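Local coordinates for hypothetical protein PH1918 (Pyrococcus horikoshii, PDB 2D16) that is of unknown function but probably acts on adenosine or its monophosphate, as an adenosine-specific kinase or an adenosine monophosphate-protein transferase, at residues V17-G22 / G80-I85. Sequence-based numbering, arbitrary orientation.
Sequences VIIGQG and GHVFVI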
ATOM      1  N   VAL A  17       5.085 -29.320  37.706  1.00 20.61           N
ATOM      2  CA  VAL A  17       4.906 -28.878  39.082  1.00 20.10           C
ATOM      3  C   VAL A  17       5.948 -27.818  39.426  1.00 20.86           C
ATOM      4  O   VAL A  17       7.097 -27.895  38.987  1.00 19.68           O
ATOM      5  CB  VAL A  17       5.028 -30.050  40.097  1.00 20.70           C
ATOM      6  CG1 VAL A  17       6.424 -30.655  40.050  1.00 19.25           C
ATOM      7  CG2 VAL A  17       4.715 -29.551  41.508  1.00 20.88           C
ATOM      8  N   ILE A  18       5.524 -26.816  40.188  1.00 20.31           N
ATOM      9  CA  ILE A  18       6.408 -25.748  40.633  1.00 19.36           C
ATOM     10  C   ILE A  18       6.117 -25.552  42.118  1.00 20.20           C
ATOM     11  O   ILE A  18       4.964 -25.372  42.510  1.00 22.02           O
ATOM     12  CB  ILE A  18       6.136 -24.417  39.892  1.00 20.61           C
ATOM     13  CG1 ILE A  18       6.260 -24.616  38.380  1.00 18.67           C
ATOM     14  CG2 ILE A  18       7.134 -23.360  40.358  1.00 21.46           C
ATOM     15  CD1 ILE A  18       5.899 -23.386  37.566  1.00 22.77           C
ATOM     16  N   ILE A  19       7.155 -25.609  42.945  1.00 19.27           N
ATOM     17  CA  ILE A  19       6.986 -25.436  44.383  1.00 19.64           C
ATOM     18  C   ILE A  19       7.773 -24.196  44.789  1.00 19.28           C
ATOM     19  O   ILE A  19       8.916 -24.026  44.373  1.00 19.04           O
ATOM     20  CB  ILE A  19       7.547 -26.640  45.179  1.00 21.53           C
ATOM     21  CG1 ILE A  19       7.023 -27.960  44.604  1.00 24.91           C
ATOM     22  CG2 ILE A  19       7.172 -26.507  46.648  1.00 20.00           C
ATOM     23  CD1 ILE A  19       5.527 -28.132  44.703  1.00 26.97           C
ATOM     24  N   GLY A  20       7.170 -23.339  45.605  1.00 18.10           N
ATOM     25  CA  GLY A  20       7.865 -22.134  46.019  1.00 18.08           C
ATOM     26  C   GLY A  20       7.545 -21.692  47.430  1.00 18.68           C
ATOM     27  O   GLY A  20       6.710 -22.291  48.111  1.00 19.42           O
ATOM     28  N   GLN A  21       8.228 -20.642  47.869  1.00 17.90           N
ATOM     29  CA  GLN A  21       8.030 -20.084  49.203  1.00 18.09           C
ATOM     30  C   GLN A  21       7.587 -18.637  49.008  1.00 19.50           C
ATOM     31  O   GLN A  21       8.264 -17.854  48.328  1.00 18.10           O
ATOM     32  CB  GLN A  21       9.337 -20.139  50.004  1.00 16.65           C
ATOM     33  CG  GLN A  21       9.208 -19.644  51.456  1.00 18.97           C
ATOM     34  CD  GLN A  21       8.520 -20.647  52.382  1.00 20.11           C
ATOM     35  OE1 GLN A  21       8.624 -21.860  52.181  1.00 19.59           O
ATOM     36  NE2 GLN A  21       7.804 -20.147  53.382  1.00 20.78           N
ATOM     37  N   GLY A  22       6.444 -18.288  49.594  1.00 19.03           N
ATOM     38  CA  GLY A  22       5.927 -16.941  49.447  1.00 19.21           C
ATOM     39  C   GLY A  22       5.546 -16.251  50.743  1.00 19.89           C
ATOM     40  O   GLY A  22       6.101 -16.535  51.803  1.00 19.95           O
ATOM     41  N   GLY A  80       4.155 -23.644  56.240  1.00 19.94           N
ATOM     42  CA  GLY A  80       3.554 -22.336  56.064  1.00 19.97           C
ATOM     43  C   GLY A  80       4.183 -21.521  54.946  1.00 19.26           C
ATOM     44  O   GLY A  80       5.399 -21.553  54.745  1.00 19.14           O
ATOM     45  N   HIS A  81       3.336 -20.796  54.223  1.00 18.95           N
ATOM     46  CA  HIS A  81       3.712 -19.900  53.114  1.00 18.52           C
ATOM     47  C   HIS A  81       4.299 -20.633  51.883  1.00 19.47           C
ATOM     48  O   HIS A  81       4.796 -20.026  50.944  1.00 19.39           O
ATOM     49  CB  HIS A  81       4.727 -18.888  53.647  1.00 18.96           C
ATOM     50  CG  HIS A  81       4.001 -17.705  54.232  1.00 19.89           C
ATOM     51  ND1 HIS A  81       4.570 -16.844  55.113  1.00 20.13           N
ATOM     52  CD2 HIS A  81       2.696 -17.274  53.971  1.00 19.75           C
ATOM     53  CE1 HIS A  81       3.630 -15.915  55.372  1.00 22.09           C
ATOM     54  NE2 HIS A  81       2.498 -16.147  54.702  1.00 21.09           N
ATOM     55  N   VAL A  82       4.231 -21.960  51.860  1.00 19.95           N
ATOM     56  CA  VAL A  82       4.701 -22.702  50.700  1.00 19.92           C
ATOM     57  C   VAL A  82       3.552 -22.730  49.696  1.00 20.43           C
ATOM     58  O   VAL A  82       2.384 -22.830  50.082  1.00 19.81           O
ATOM     59  CB  VAL A  82       5.076 -24.161  51.071  1.00 20.09           C
ATOM     60  CG1 VAL A  82       5.221 -25.008  49.809  1.00 20.05           C
ATOM     61  CG2 VAL A  82       6.377 -24.179  51.863  1.00 19.70           C
ATOM     62  N   PHE A  83       3.869 -22.610  48.412  1.00 19.08           N
ATOM     63  CA  PHE A  83       2.828 -22.674  47.403  1.00 19.80           C
ATOM     64  C   PHE A  83       3.172 -23.751  46.388  1.00 19.77           C
ATOM     65  O   PHE A  83       4.347 -24.025  46.119  1.00 19.19           O
ATOM     66  CB  PHE A  83       2.598 -21.304  46.728  1.00 19.99           C
ATOM     67  CG  PHE A  83       3.785 -20.761  45.967  1.00 19.05           C
ATOM     68  CD1 PHE A  83       4.009 -21.123  44.640  1.00 20.02           C
ATOM     69  CD2 PHE A  83       4.641 -19.838  46.562  1.00 19.15           C
ATOM     70  CE1 PHE A  83       5.068 -20.569  43.910  1.00 19.94           C
ATOM     71  CE2 PHE A  83       5.705 -19.278  45.845  1.00 18.54           C
ATOM     72  CZ  PHE A  83       5.918 -19.643  44.514  1.00 19.49           C
ATOM     73  N   VAL A  84       2.131 -24.389  45.865  1.00 19.80           N
ATOM     74  CA  VAL A  84       2.287 -25.456  44.889  1.00 19.94           C
ATOM     75  C   VAL A  84       1.476 -25.154  43.639  1.00 20.94           C
ATOM     76  O   VAL A  84       0.290 -24.831  43.718  1.00 20.73           O
ATOM     77  CB  VAL A  84       1.798 -26.816  45.450  1.00 20.72           C
ATOM     78  CG1 VAL A  84       1.910 -27.891  44.369  1.00 21.37           C
ATOM     79  CG2 VAL A  84       2.607 -27.204  46.680  1.00 21.20           C
ATOM     80  N   ILE A  85       2.123 -25.270  42.484  1.00 19.26           N
ATOM     81  CA  ILE A  85       1.462 -25.034  41.213  1.00 20.73           C
ATOM     82  C   ILE A  85       1.548 -26.288  40.353  1.00 20.40           C
ATOM     83  O   ILE A  85       2.608 -26.892  40.240  1.00 20.93           O
ATOM     84  CB  ILE A  85       2.133 -23.892  40.414  1.00 20.13           C
ATOM     85  CG1 ILE A  85       2.105 -22.593  41.222  1.00 18.69           C
ATOM     86  CG2 ILE A  85       1.420 -23.708  39.075  1.00 20.40           C
ATOM     87  CD1 ILE A  85       2.969 -21.497  40.626  1.00 19.13           C
TER
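The Phe83 ring lies flat over Gly20, whose CA sits 3.7 Å from the ring centroid in a CH-pi contact. With Phe83 CG between backbone N and carbonyl carbon (chi1 63°), the ring leans across the neighbouring strand; a CB on Gly20 would collide with Phe83 CZ. The antiparallel strands 16-22 and 82-88 meet here inside the five-stranded sheet. Gly20 and Phe83 exchange two backbone hydrogen bonds, as do Ile18 and Ile85, whose CB atoms lie 4.1 Å apart; Leu32, Leu36 and Ile99 of two helices cover this face. On the other face Ile19 stands beside Val84, and Ile19 CD1 lies 3.6 Å from both CG1 and CG2 of Val84. Gln21, its CG anti to the backbone N (chi1 -177°), bends at chi2 to send NE2 to Gly80 O (3.1 Å), in the carbonyl plane, while OE1 bonds Tyr109 OH. Gly22 N gives a nearly straight bond to His81 O (2.7 Å, 170°). An alanine in place of Phe83 would probably open a gap over Gly20 and leave Leu32 and Ile99 without their aromatic partner. Apolar packing thus joins the sheet to its helices, while the Gln21 amide, gripped at both ends, ties the turn before strand 82-88 to strand 105-112.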